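Local coordinates for inactive glucansucrase (Lactobacillus reuteri, PDB 5JBD), which belongs to glycosyl hydrolase family 70, is built round a TIM-type barrel of eight parallel strands and holds a calcium ion, at residues A[474-479]-A[679-684]; A[466-471]-A[651-656]; A[658-663]-A[668-673]; A[672-677]-A[689-694]. One frame throughout, in Å; residues are numbered along the deposited sequence.

Contact 1 of 4, residues A[474-479]-A[679-684]; sequences QYMQEK and SLFSDL
Next to Met476, which meets Leu680 and Phe681 across the contact, the shortest polar bond within the two segments runs from Gln477 NE2 to Tyr475 O at 2.8 Å. It bends to 148° at the hydrogen, and the donor lies above the carbonyl plane. The bond sits in a type II beta turn from Gln474 to Gln477, closed by Gln477 N to Gln474 O at 3.0 Å. This turn belongs to a loop of the TIM-type barrel and faces helix 678-683. Met476 is the third residue of the turn and has a positive phi. The backbone N of Met476 is held by the hydroxyl of Tyr465. The side chain of Met476 points at the helix and makes a Met-aromatic contact with Phe681. SD lies 3.9 Å from Phe681 CZ and 5.2 Å from the ring centroid. The approach is oblique, 73° off the ring normal. Leu680 and Met476 instead reach toward each other tip to tip. The Met476 side chain bends at its last torsion, chi3 72°, which puts the methyl within reach of both helix residues. Met476 CE ends 4.1 Å from Leu680 CD2 and 4.0 Å from Phe681 CZ.

Contact 2 of 4, residues A[466-471]-A[651-656]; sequences GDLYNE and MIYEDF
This is a buried contact in which Leu468 and Tyr469 pack on Tyr653, between a barrel strand and the chain just beyond its neighbour. Strands 460-464 and 652-654 lie side by side in the parallel barrel of the TIM-type domain. Strand 460-464 runs straight into the weakly bonded helix at 466-468, and Tyr653 of the second strand reaches back to that helix. The link is made by van der Waals packing, with no hydrogen bond across the two segments. Tyr653 takes part in both side-chain contacts. Its CG stands anti to the backbone N (chi1 -179°), which lets the hydroxyl end of the ring reach Leu468 and Tyr469. Leu468 approaches the ring obliquely, with CD1 3.8 Å from Tyr653 CE1. The same methyl is 4.1 Å from Tyr653 OH. The Leu468 side chain also touches Ile486 and Thr487 of helix 483-496. The polar groups nearby look elsewhere: Asp467 and Glu471 both form salt bridges with Arg395. Tyr469 and Tyr653 cross at about a right angle. The hydroxyl of Tyr653 comes up to the edge of the Tyr469 ring, near its plane. There Tyr653 OH lies 3.9 Å from Tyr469 CE2 and 4.0 Å from Tyr469 CD2.

Contact 3 of 4, residues A[658-663]-A[668-673]; sequences LFQPEP and NHAYNV
Pro663 and His669 make the closest carbon contact, with Pro663 CG 3.5 Å from His669 CD2. The proline ring meets the imidazole at a slant, and Pro663 CB is also near, 3.8 Å from His669 CD2. CB further rests against the backbone of the other segment, 3.7 Å from Asn668 O. The chain doubles back here: the CA atoms of Pro663 and Asn668 are 5.5 Å apart. A second packing contact is made by Gln660. Its side chain is stretched out from CA onward (chi1 -165°), which brings the amide NE2 to 3.5 Å from Ala670 CB. All this joins the loop that leaves barrel strand 652-654 to the start of helix 670-676, the beta-to-alpha connection of a TIM-type barrel. Polar bonds hold each side but do not cross between the two segments. His669 is the N-cap residue of the helix, and its O accepts from Val673 N at 3.0 Å. The imidazole is fixed through ND1, which bonds to Glu729. Asn668 turns its ND2 to the hydroxyl of Thr664, in the short link between the segments.

Contact 4 of 4, residues A[672-677]-A[689-694]; sequences NVIAKN and FWMAPA
Ile674 and Phe689 cross obliquely, with the isoleucine lying against the outer end of the phenyl ring. Ile674 CG2 touches most closely, 3.6 Å from Phe689 CZ and 3.9 Å from Phe689 CE1. Ile674 CG1 stands beside the backbone N (chi1 -68°), and the chain then runs on so that CD1 also reaches the ring, 4.1 Å from Phe689 CE1. The same CD1 meets Met691 more loosely, 4.3 Å from Met691 CE. Met691 in turn has its CG at the edge of the Phe689 ring, in its plane. Phe689 and Met691 together form one apolar patch facing Ile674. Leu737 of helix 727-739 packs on both Ile674 and Phe689, and Phe681 meets Phe689 edge to face. At the end of the helix, Asn677 grips Val673 O twice. Asn677 ND2 donates to Val673 O at 2.8 Å and 163°, while Asn677 N reaches that oxygen at 3.1 Å from the opposite face of the carbonyl plane. Helix 670-676 follows strand 652-654 in the chain and packs on the adjacent parallel strand 688-691, as in the beta-alpha-beta crossovers of a TIM-type barrel.

Overall arrangement
Contacts 2, 3 and 4 are buried, whereas contact 1 is partly buried; its centre lies about 24 Å from the centre of the chain, the farthest of the four. Contacts 2 and 4 reach neighbouring strands of the barrel: Tyr653 O takes a probable hydrogen bond from Trp690 N at 2.9 Å. Contacts 3 and 4 use the same helix, 670-676, contact 3 at its start and contact 4 through Ile674 further along. Contact 1 touches the others partly through Tyr475, which packs on Ile674 and probably bonds through OH to Asp655 O; Gln474 probably bonds Glu662 O of contact 3. None of the four has a hydrogen bond across its segments. Methionine sulfur marks contact 1, tyrosine rings contact 2, proline and histidine contact 3, and aliphatic-aromatic packing contact 4.

Contact 1 of 4, residues A[474-479]-A[679-684]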
loop_
_atom_site.group_PDB
_atom_site.type_symbol
_atom_site.label_atom_id
_atom_site.label_comp_id
_atom_site.label_asym_id
_atom_site.label_seq_id
_atom_site.Cartn_x
_atom_site.Cartn_y
_atom_site.Cartn_z
ATOM N N GLN A 474 -1.984 21.910 -2.791
ATOM C CA GLN A 474 -1.613 21.933 -1.378
ATOM C C GLN A 474 -2.826 21.555 -0.505
ATOM O O GLN A 474 -3.991 21.725 -0.910
ATOM C CB GLN A 474 -1.032 23.298 -0.986
ATOM C CG GLN A 474 0.347 23.559 -1.577
ATOM C CD GLN A 474 1.411 22.647 -1.016
ATOM O OE1 GLN A 474 1.623 22.600 0.193
ATOM N NE2 GLN A 474 2.105 21.928 -1.891
ATOM N N TYR A 475 -2.544 20.986 0.663
ATOM C CA TYR A 475 -3.567 20.255 1.419
ATOM C C TYR A 475 -4.768 21.117 1.792
ATOM O O TYR A 475 -4.630 22.135 2.470
ATOM C CB TYR A 475 -2.963 19.591 2.675
ATOM C CG TYR A 475 -3.868 18.527 3.280
ATOM C CD1 TYR A 475 -3.959 17.248 2.711
ATOM C CD2 TYR A 475 -4.640 18.801 4.393
ATOM C CE1 TYR A 475 -4.787 16.273 3.254
ATOM C CE2 TYR A 475 -5.480 17.839 4.949
ATOM C CZ TYR A 475 -5.565 16.577 4.381
ATOM O OH TYR A 475 -6.410 15.637 4.961
ATOM N N MET A 476 -5.949 20.706 1.326
ATOM C CA MET A 476 -7.213 21.418 1.547
ATOM C C MET A 476 -7.291 22.855 0.979
ATOM O O MET A 476 -8.231 23.573 1.303
ATOM C CB MET A 476 -7.626 21.402 3.041
ATOM C CG MET A 476 -8.010 20.020 3.569
ATOM S SD MET A 476 -8.306 19.952 5.346
ATOM C CE MET A 476 -9.873 20.818 5.509
ATOM N N GLN A 477 -6.369 23.250 0.095
ATOM C CA GLN A 477 -6.415 24.601 -0.525
ATOM C C GLN A 477 -7.508 24.787 -1.585
ATOM O O GLN A 477 -7.978 25.908 -1.763
ATOM C CB GLN A 477 -5.073 24.987 -1.172
ATOM C CG GLN A 477 -3.880 25.082 -0.231
ATOM C CD GLN A 477 -4.170 25.743 1.102
ATOM O OE1 GLN A 477 -4.340 26.963 1.190
ATOM N NE2 GLN A 477 -4.225 24.928 2.159
ATOM N N GLU A 478 -7.892 23.715 -2.290
ATOM C CA GLU A 478 -8.881 23.790 -3.382
ATOM C C GLU A 478 -9.985 22.756 -3.180
ATOM O O GLU A 478 -9.711 21.554 -3.158
ATOM C CB GLU A 478 -8.214 23.516 -4.733
ATOM C CG GLU A 478 -7.247 24.594 -5.198
ATOM C CD GLU A 478 -6.518 24.237 -6.492
ATOM O OE1 GLU A 478 -6.864 23.238 -7.162
ATOM O OE2 GLU A 478 -5.575 24.970 -6.854
ATOM N N LYS A 479 -11.221 23.220 -3.054
ATOM C CA LYS A 479 -12.359 22.313 -3.004
ATOM C C LYS A 479 -12.604 21.664 -4.370
ATOM O O LYS A 479 -12.448 22.303 -5.427
ATOM C CB LYS A 479 -13.623 23.048 -2.557
ATOM C CG LYS A 479 -13.583 23.556 -1.131
ATOM C CD LYS A 479 -14.808 24.418 -0.873
ATOM C CE LYS A 479 -14.891 24.851 0.578
ATOM N NZ LYS A 479 -16.129 25.654 0.788
ATOM N N SER A 679 -12.597 21.306 13.811
ATOM C CA SER A 679 -14.034 21.562 14.010
ATOM C C SER A 679 -14.861 21.310 12.748
ATOM O O SER A 679 -16.003 20.873 12.848
ATOM C CB SER A 679 -14.291 23.003 14.489
ATOM O OG SER A 679 -13.825 23.194 15.809
ATOM N N LEU A 680 -14.279 21.589 11.579
ATOM C CA LEU A 680 -14.922 21.277 10.298
ATOM C C LEU A 680 -15.260 19.790 10.193
ATOM O O LEU A 680 -16.386 19.432 9.843
ATOM C CB LEU A 680 -14.045 21.701 9.104
ATOM C CG LEU A 680 -14.592 21.372 7.699
ATOM C CD1 LEU A 680 -15.989 21.968 7.483
ATOM C CD2 LEU A 680 -13.628 21.852 6.631
ATOM N N PHE A 681 -14.303 18.920 10.527
ATOM C CA PHE A 681 -14.536 17.465 10.380
ATOM C C PHE A 681 -15.688 17.000 11.282
ATOM O O PHE A 681 -16.524 16.177 10.878
ATOM C CB PHE A 681 -13.256 16.663 10.653
ATOM C CG PHE A 681 -12.083 17.071 9.792
ATOM C CD1 PHE A 681 -12.139 16.940 8.414
ATOM C CD2 PHE A 681 -10.930 17.587 10.361
ATOM C CE1 PHE A 681 -11.072 17.324 7.615
ATOM C CE2 PHE A 681 -9.849 17.963 9.573
ATOM C CZ PHE A 681 -9.923 17.834 8.191
ATOM N N SER A 682 -15.714 17.529 12.510
ATOM C CA SER A 682 -16.838 17.327 13.432
ATOM C C SER A 682 -18.167 17.837 12.851
ATOM O O SER A 682 -19.179 17.128 12.890
ATOM C CB SER A 682 -16.571 18.039 14.761
ATOM O OG SER A 682 -17.649 17.823 15.652
ATOM N N ASP A 683 -18.143 19.051 12.302
ATOM C CA ASP A 683 -19.342 19.662 11.687
ATOM C C ASP A 683 -19.901 18.826 10.515
ATOM O O ASP A 683 -21.109 18.807 10.283
ATOM C CB ASP A 683 -19.046 21.102 11.207
ATOM C CG ASP A 683 -18.758 22.077 12.355
ATOM O OD1 ASP A 683 -18.913 21.693 13.539
ATOM O OD2 ASP A 683 -18.325 23.226 12.076
ATOM N N LEU A 684 -19.012 18.136 9.800
ATOM C CA LEU A 684 -19.399 17.223 8.724
ATOM C C LEU A 684 -19.859 15.836 9.198
ATOM O O LEU A 684 -20.185 14.970 8.365
ATOM C CB LEU A 684 -18.243 17.086 7.728
ATOM C CG LEU A 684 -17.833 18.370 6.987
ATOM C CD1 LEU A 684 -16.683 18.081 6.038
ATOM C CD2 LEU A 684 -19.000 18.982 6.220
#

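Contact 2 of 4, residues A[466-471]-A[651-656]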
loop_
_atom_site.group_PDB
_atom_site.type_symbol
_atom_site.label_atom_id
_atom_site.label_comp_id
_atom_site.label_asym_id
_atom_site.label_seq_id
_atom_site.Cartn_x
_atom_site.Cartn_y
_atom_site.Cartn_z
ATOM N N GLY A 466 -9.895 13.114 -1.631
ATOM C CA GLY A 466 -9.891 13.594 -3.022
ATOM C C GLY A 466 -11.244 13.828 -3.705
ATOM O O GLY A 466 -11.284 14.317 -4.844
ATOM N N ASP A 467 -12.345 13.437 -3.053
ATOM C CA ASP A 467 -13.686 13.759 -3.527
ATOM C C ASP A 467 -14.193 15.068 -2.926
ATOM O O ASP A 467 -15.120 15.676 -3.475
ATOM C CB ASP A 467 -14.664 12.605 -3.232
ATOM C CG ASP A 467 -14.381 11.360 -4.077
ATOM O OD1 ASP A 467 -13.853 11.510 -5.199
ATOM O OD2 ASP A 467 -14.695 10.230 -3.620
ATOM N N LEU A 468 -13.567 15.532 -1.836
ATOM C CA LEU A 468 -13.855 16.864 -1.268
ATOM C C LEU A 468 -12.881 17.950 -1.733
ATOM O O LEU A 468 -13.270 19.107 -1.815
ATOM C CB LEU A 468 -13.855 16.817 0.262
ATOM C CG LEU A 468 -14.880 15.902 0.952
ATOM C CD1 LEU A 468 -14.837 16.104 2.461
ATOM C CD2 LEU A 468 -16.283 16.151 0.436
ATOM N N TYR A 469 -11.636 17.586 -2.043
ATOM C CA TYR A 469 -10.595 18.556 -2.397
ATOM C C TYR A 469 -9.836 18.093 -3.633
ATOM O O TYR A 469 -9.709 16.879 -3.872
ATOM C CB TYR A 469 -9.624 18.748 -1.212
ATOM C CG TYR A 469 -10.328 19.305 0.009
ATOM C CD1 TYR A 469 -10.520 20.690 0.160
ATOM C CD2 TYR A 469 -10.852 18.451 0.990
ATOM C CE1 TYR A 469 -11.205 21.206 1.262
ATOM C CE2 TYR A 469 -11.530 18.956 2.094
ATOM C CZ TYR A 469 -11.714 20.318 2.234
ATOM O OH TYR A 469 -12.395 20.811 3.328
ATOM N N ASN A 470 -9.325 19.060 -4.407
ATOM C CA ASN A 470 -8.415 18.754 -5.516
ATOM C C ASN A 470 -7.111 18.244 -4.930
ATOM O O ASN A 470 -6.349 18.993 -4.318
ATOM C CB ASN A 470 -8.180 19.978 -6.402
ATOM C CG ASN A 470 -9.423 20.393 -7.170
ATOM O OD1 ASN A 470 -10.361 19.610 -7.348
ATOM N ND2 ASN A 470 -9.426 21.638 -7.654
ATOM N N GLU A 471 -6.873 16.948 -5.100
ATOM C CA GLU A 471 -5.930 16.218 -4.253
ATOM C C GLU A 471 -4.454 16.417 -4.602
ATOM O O GLU A 471 -3.602 16.047 -3.797
ATOM C CB GLU A 471 -6.293 14.730 -4.220
ATOM C CG GLU A 471 -6.057 13.957 -5.515
ATOM C CD GLU A 471 -6.924 12.693 -5.568
ATOM O OE1 GLU A 471 -8.117 12.806 -5.880
ATOM O OE2 GLU A 471 -6.414 11.598 -5.270
ATOM N N MET A 651 -18.839 7.306 10.847
ATOM C CA MET A 651 -18.408 7.621 9.495
ATOM C C MET A 651 -16.898 7.874 9.483
ATOM O O MET A 651 -16.385 8.677 10.271
ATOM C CB MET A 651 -19.149 8.851 8.954
ATOM C CG MET A 651 -18.652 9.310 7.594
ATOM S SD MET A 651 -19.778 10.458 6.785
ATOM C CE MET A 651 -19.548 11.879 7.812
ATOM N N ILE A 652 -16.221 7.170 8.578
ATOM C CA ILE A 652 -14.785 7.231 8.400
ATOM C C ILE A 652 -14.439 8.296 7.337
ATOM O O ILE A 652 -15.204 8.509 6.400
ATOM C CB ILE A 652 -14.220 5.851 7.981
ATOM C CG1 ILE A 652 -14.424 4.843 9.123
ATOM C CG2 ILE A 652 -12.732 5.943 7.626
ATOM C CD1 ILE A 652 -14.355 3.397 8.686
ATOM N N TYR A 653 -13.291 8.964 7.516
ATOM C CA TYR A 653 -12.736 9.890 6.513
ATOM C C TYR A 653 -11.294 9.508 6.186
ATOM O O TYR A 653 -10.453 9.464 7.090
ATOM C CB TYR A 653 -12.795 11.312 7.049
ATOM C CG TYR A 653 -12.287 12.380 6.104
ATOM C CD1 TYR A 653 -12.934 12.633 4.897
ATOM C CD2 TYR A 653 -11.181 13.164 6.430
ATOM C CE1 TYR A 653 -12.492 13.635 4.034
ATOM C CE2 TYR A 653 -10.714 14.158 5.566
ATOM C CZ TYR A 653 -11.377 14.404 4.377
ATOM O OH TYR A 653 -10.928 15.392 3.530
ATOM N N GLU A 654 -11.028 9.176 4.918
ATOM C CA GLU A 654 -9.674 8.892 4.448
ATOM C C GLU A 654 -9.000 10.242 4.217
ATOM O O GLU A 654 -9.447 11.006 3.367
ATOM C CB GLU A 654 -9.649 8.061 3.141
ATOM C CG GLU A 654 -8.217 7.794 2.674
ATOM C CD GLU A 654 -8.068 6.814 1.521
ATOM O OE1 GLU A 654 -9.040 6.488 0.833
ATOM O OE2 GLU A 654 -6.927 6.369 1.302
ATOM N N ASP A 655 -7.932 10.520 4.954
ATOM C CA ASP A 655 -7.367 11.887 5.000
ATOM C C ASP A 655 -6.307 12.223 3.949
ATOM O O ASP A 655 -5.753 13.321 3.976
ATOM C CB ASP A 655 -6.838 12.195 6.411
ATOM C CG ASP A 655 -5.384 11.810 6.622
ATOM O OD1 ASP A 655 -4.838 10.934 5.910
ATOM O OD2 ASP A 655 -4.782 12.413 7.546
ATOM N N PHE A 656 -5.997 11.295 3.047
ATOM C CA PHE A 656 -4.874 11.492 2.136
ATOM C C PHE A 656 -5.128 10.958 0.742
ATOM O O PHE A 656 -6.086 10.196 0.506
ATOM C CB PHE A 656 -3.615 10.825 2.700
ATOM C CG PHE A 656 -3.603 9.318 2.609
ATOM C CD1 PHE A 656 -4.312 8.547 3.517
ATOM C CD2 PHE A 656 -2.848 8.669 1.632
ATOM C CE1 PHE A 656 -4.293 7.156 3.444
ATOM C CE2 PHE A 656 -2.830 7.283 1.549
ATOM C CZ PHE A 656 -3.549 6.523 2.465
#

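Contact 3 of 4, residues A[658-663]-A[668-673]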
loop_
_atom_site.group_PDB
_atom_site.type_symbol
_atom_site.label_atom_id
_atom_site.label_comp_id
_atom_site.label_asym_id
_atom_site.label_seq_id
_atom_site.Cartn_x
_atom_site.Cartn_y
_atom_site.Cartn_z
ATOM N N LEU A 658 -2.418 9.432 -2.586
ATOM C CA LEU A 658 -1.063 9.138 -3.047
ATOM C C LEU A 658 -0.434 10.321 -3.810
ATOM O O LEU A 658 0.790 10.482 -3.801
ATOM C CB LEU A 658 -1.055 7.903 -3.964
ATOM C CG LEU A 658 -1.558 6.576 -3.400
ATOM C CD1 LEU A 658 -1.444 5.470 -4.442
ATOM C CD2 LEU A 658 -0.773 6.176 -2.161
ATOM N N PHE A 659 -1.266 11.137 -4.451
ATOM C CA PHE A 659 -0.817 12.246 -5.310
ATOM C C PHE A 659 -0.798 13.586 -4.588
ATOM O O PHE A 659 -0.673 14.646 -5.208
ATOM C CB PHE A 659 -1.717 12.322 -6.538
ATOM C CG PHE A 659 -1.765 11.040 -7.306
ATOM C CD1 PHE A 659 -0.768 10.727 -8.222
ATOM C CD2 PHE A 659 -2.798 10.125 -7.095
ATOM C CE1 PHE A 659 -0.797 9.534 -8.926
ATOM C CE2 PHE A 659 -2.837 8.928 -7.798
ATOM C CZ PHE A 659 -1.836 8.631 -8.717
ATOM N N GLN A 660 -0.902 13.527 -3.268
ATOM C CA GLN A 660 -0.759 14.682 -2.417
ATOM C C GLN A 660 0.670 15.201 -2.616
ATOM O O GLN A 660 1.607 14.409 -2.631
ATOM C CB GLN A 660 -1.009 14.256 -0.970
ATOM C CG GLN A 660 -1.256 15.382 0.004
ATOM C CD GLN A 660 -1.487 14.872 1.411
ATOM O OE1 GLN A 660 -2.135 13.835 1.629
ATOM N NE2 GLN A 660 -0.966 15.602 2.379
ATOM N N PRO A 661 0.833 16.513 -2.820
ATOM C CA PRO A 661 2.178 17.055 -3.060
ATOM C C PRO A 661 3.005 17.197 -1.778
ATOM O O PRO A 661 2.451 17.209 -0.678
ATOM C CB PRO A 661 1.882 18.441 -3.629
ATOM C CG PRO A 661 0.648 18.861 -2.916
ATOM C CD PRO A 661 -0.182 17.582 -2.797
ATOM N N GLU A 662 4.323 17.326 -1.930
ATOM C CA GLU A 662 5.178 17.716 -0.812
ATOM C C GLU A 662 4.769 19.139 -0.401
ATOM O O GLU A 662 4.456 19.961 -1.266
ATOM C CB GLU A 662 6.654 17.652 -1.209
ATOM C CG GLU A 662 7.175 16.241 -1.466
ATOM C CD GLU A 662 7.304 15.374 -0.208
ATOM O OE1 GLU A 662 7.326 15.908 0.926
ATOM O OE2 GLU A 662 7.417 14.137 -0.353
ATOM N N PRO A 663 4.698 19.420 0.916
ATOM C CA PRO A 663 4.221 20.735 1.358
ATOM C C PRO A 663 5.232 21.844 1.060
ATOM O O PRO A 663 6.442 21.642 1.195
ATOM C CB PRO A 663 4.044 20.566 2.865
ATOM C CG PRO A 663 5.042 19.530 3.229
ATOM C CD PRO A 663 5.126 18.590 2.056
ATOM N N ASN A 668 1.623 24.541 5.613
ATOM C CA ASN A 668 0.950 23.641 4.657
ATOM C C ASN A 668 1.154 22.138 4.925
ATOM O O ASN A 668 0.627 21.312 4.173
ATOM C CB ASN A 668 1.359 23.974 3.208
ATOM C CG ASN A 668 0.687 25.232 2.672
ATOM O OD1 ASN A 668 -0.249 25.762 3.262
ATOM N ND2 ASN A 668 1.174 25.715 1.541
ATOM N N HIS A 669 1.905 21.779 5.972
ATOM C CA HIS A 669 1.967 20.391 6.422
ATOM C C HIS A 669 0.546 19.912 6.684
ATOM O O HIS A 669 -0.208 20.569 7.393
ATOM C CB HIS A 669 2.766 20.253 7.723
ATOM C CG HIS A 669 4.248 20.407 7.560
ATOM N ND1 HIS A 669 5.132 20.156 8.588
ATOM C CD2 HIS A 669 5.002 20.783 6.500
ATOM C CE1 HIS A 669 6.366 20.351 8.166
ATOM N NE2 HIS A 669 6.315 20.730 6.900
ATOM N N ALA A 670 0.187 18.769 6.121
ATOM C CA ALA A 670 -1.158 18.227 6.320
ATOM C C ALA A 670 -1.522 18.164 7.810
ATOM O O ALA A 670 -2.648 18.498 8.182
ATOM C CB ALA A 670 -1.283 16.849 5.670
ATOM N N TYR A 671 -0.562 17.791 8.667
ATOM C CA TYR A 671 -0.847 17.699 10.101
ATOM C C TYR A 671 -1.331 19.031 10.660
ATOM O O TYR A 671 -2.310 19.069 11.402
ATOM C CB TYR A 671 0.360 17.170 10.899
ATOM C CG TYR A 671 0.754 15.712 10.624
ATOM C CD1 TYR A 671 -0.182 14.759 10.219
ATOM C CD2 TYR A 671 2.075 15.303 10.752
ATOM C CE1 TYR A 671 0.189 13.452 9.941
ATOM C CE2 TYR A 671 2.454 13.996 10.496
ATOM C CZ TYR A 671 1.490 13.062 10.100
ATOM O OH TYR A 671 1.848 11.770 9.832
ATOM N N ASN A 672 -0.689 20.125 10.258
ATOM C CA ASN A 672 -1.073 21.452 10.747
ATOM C C ASN A 672 -2.401 21.933 10.177
ATOM O O ASN A 672 -3.220 22.516 10.899
ATOM C CB ASN A 672 0.055 22.464 10.491
ATOM C CG ASN A 672 1.328 22.107 11.259
ATOM O OD1 ASN A 672 1.268 21.451 12.309
ATOM N ND2 ASN A 672 2.475 22.494 10.730
ATOM N N VAL A 673 -2.611 21.686 8.889
ATOM C CA VAL A 673 -3.884 22.028 8.242
ATOM C C VAL A 673 -5.034 21.245 8.891
ATOM O O VAL A 673 -6.081 21.823 9.193
ATOM C CB VAL A 673 -3.832 21.797 6.708
ATOM C CG1 VAL A 673 -5.179 22.119 6.066
ATOM C CG2 VAL A 673 -2.714 22.630 6.088
#

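Contact 4 of 4, residues A[672-677]-A[689-694]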
loop_
_atom_site.group_PDB
_atom_site.type_symbol
_atom_site.label_atom_id
_atom_site.label_comp_id
_atom_site.label_asym_id
_atom_site.label_seq_id
_atom_site.Cartn_x
_atom_site.Cartn_y
_atom_site.Cartn_z
ATOM N N ASN A 672 -0.689 20.125 10.258
ATOM C CA ASN A 672 -1.073 21.452 10.747
ATOM C C ASN A 672 -2.401 21.933 10.177
ATOM O O ASN A 672 -3.220 22.516 10.899
ATOM C CB ASN A 672 0.055 22.464 10.491
ATOM C CG ASN A 672 1.328 22.107 11.259
ATOM O OD1 ASN A 672 1.268 21.451 12.309
ATOM N ND2 ASN A 672 2.475 22.494 10.730
ATOM N N VAL A 673 -2.611 21.686 8.889
ATOM C CA VAL A 673 -3.884 22.028 8.242
ATOM C C VAL A 673 -5.034 21.245 8.891
ATOM O O VAL A 673 -6.081 21.823 9.193
ATOM C CB VAL A 673 -3.832 21.797 6.708
ATOM C CG1 VAL A 673 -5.179 22.119 6.066
ATOM C CG2 VAL A 673 -2.714 22.630 6.088
ATOM N N ILE A 674 -4.826 19.954 9.154
ATOM C CA ILE A 674 -5.860 19.109 9.797
ATOM C C ILE A 674 -6.231 19.650 11.190
ATOM O O ILE A 674 -7.419 19.816 11.500
ATOM C CB ILE A 674 -5.441 17.617 9.849
ATOM C CG1 ILE A 674 -5.399 17.021 8.440
ATOM C CG2 ILE A 674 -6.388 16.793 10.723
ATOM C CD1 ILE A 674 -4.566 15.763 8.288
ATOM N N ALA A 675 -5.216 19.932 12.009
ATOM C CA ALA A 675 -5.417 20.496 13.359
ATOM C C ALA A 675 -6.233 21.782 13.325
ATOM O O ALA A 675 -7.204 21.927 14.069
ATOM C CB ALA A 675 -4.075 20.759 14.027
ATOM N N LYS A 676 -5.852 22.694 12.427
ATOM C CA LYS A 676 -6.562 23.966 12.265
ATOM C C LYS A 676 -8.049 23.768 11.884
ATOM O O LYS A 676 -8.912 24.545 12.300
ATOM C CB LYS A 676 -5.847 24.819 11.213
ATOM C CG LYS A 676 -6.318 26.259 11.113
ATOM C CD LYS A 676 -5.563 26.995 10.006
ATOM C CE LYS A 676 -6.313 28.216 9.489
ATOM N NZ LYS A 676 -5.929 29.459 10.213
ATOM N N ASN A 677 -8.336 22.713 11.125
ATOM C CA ASN A 677 -9.694 22.421 10.624
ATOM C C ASN A 677 -10.470 21.362 11.422
ATOM O O ASN A 677 -11.488 20.856 10.964
ATOM C CB ASN A 677 -9.595 22.003 9.151
ATOM C CG ASN A 677 -9.297 23.175 8.243
ATOM O OD1 ASN A 677 -10.200 23.923 7.899
ATOM N ND2 ASN A 677 -8.037 23.341 7.857
ATOM N N PHE A 689 -11.289 9.203 11.998
ATOM C CA PHE A 689 -10.342 9.876 11.088
ATOM C C PHE A 689 -9.222 8.908 10.739
ATOM O O PHE A 689 -8.397 8.561 11.600
ATOM C CB PHE A 689 -9.818 11.146 11.771
ATOM C CG PHE A 689 -9.294 12.204 10.821
ATOM C CD1 PHE A 689 -7.955 12.248 10.487
ATOM C CD2 PHE A 689 -10.141 13.178 10.298
ATOM C CE1 PHE A 689 -7.465 13.221 9.629
ATOM C CE2 PHE A 689 -9.657 14.166 9.442
ATOM C CZ PHE A 689 -8.319 14.183 9.108
ATOM N N TRP A 690 -9.199 8.450 9.486
ATOM C CA TRP A 690 -8.173 7.544 8.986
ATOM C C TRP A 690 -6.984 8.390 8.518
ATOM O O TRP A 690 -7.070 9.142 7.525
ATOM C CB TRP A 690 -8.738 6.630 7.884
ATOM C CG TRP A 690 -7.790 5.881 6.997
ATOM C CD1 TRP A 690 -6.459 5.644 7.196
ATOM C CD2 TRP A 690 -8.114 5.270 5.743
ATOM N NE1 TRP A 690 -5.934 4.928 6.150
ATOM C CE2 TRP A 690 -6.924 4.687 5.238
ATOM C CE3 TRP A 690 -9.289 5.159 4.994
ATOM C CZ2 TRP A 690 -6.876 4.014 4.007
ATOM C CZ3 TRP A 690 -9.248 4.484 3.777
ATOM C CH2 TRP A 690 -8.052 3.910 3.302
ATOM N N MET A 691 -5.875 8.248 9.237
ATOM C CA MET A 691 -4.629 8.949 8.920
ATOM C C MET A 691 -3.706 8.077 8.078
ATOM O O MET A 691 -3.591 6.867 8.293
ATOM C CB MET A 691 -3.918 9.396 10.196
ATOM C CG MET A 691 -4.793 10.293 11.056
ATOM S SD MET A 691 -3.947 11.482 12.115
ATOM C CE MET A 691 -3.323 12.573 10.841
ATOM N N ALA A 692 -3.041 8.724 7.127
ATOM C CA ALA A 692 -2.080 8.073 6.254
ATOM C C ALA A 692 -1.023 7.317 7.046
ATOM O O ALA A 692 -0.721 7.694 8.182
ATOM C CB ALA A 692 -1.407 9.112 5.360
ATOM N N PRO A 693 -0.443 6.261 6.450
ATOM C CA PRO A 693 0.692 5.633 7.116
ATOM C C PRO A 693 1.784 6.692 7.331
ATOM O O PRO A 693 2.227 7.337 6.378
ATOM C CB PRO A 693 1.150 4.567 6.104
ATOM C CG PRO A 693 0.676 5.081 4.787
ATOM C CD PRO A 693 -0.647 5.703 5.100
ATOM N N ALA A 694 2.177 6.883 8.589
ATOM C CA ALA A 694 2.930 8.061 8.990
ATOM C C ALA A 694 4.446 7.823 9.030
ATOM O O ALA A 694 5.197 8.725 9.376
ATOM C CB ALA A 694 2.425 8.529 10.345
#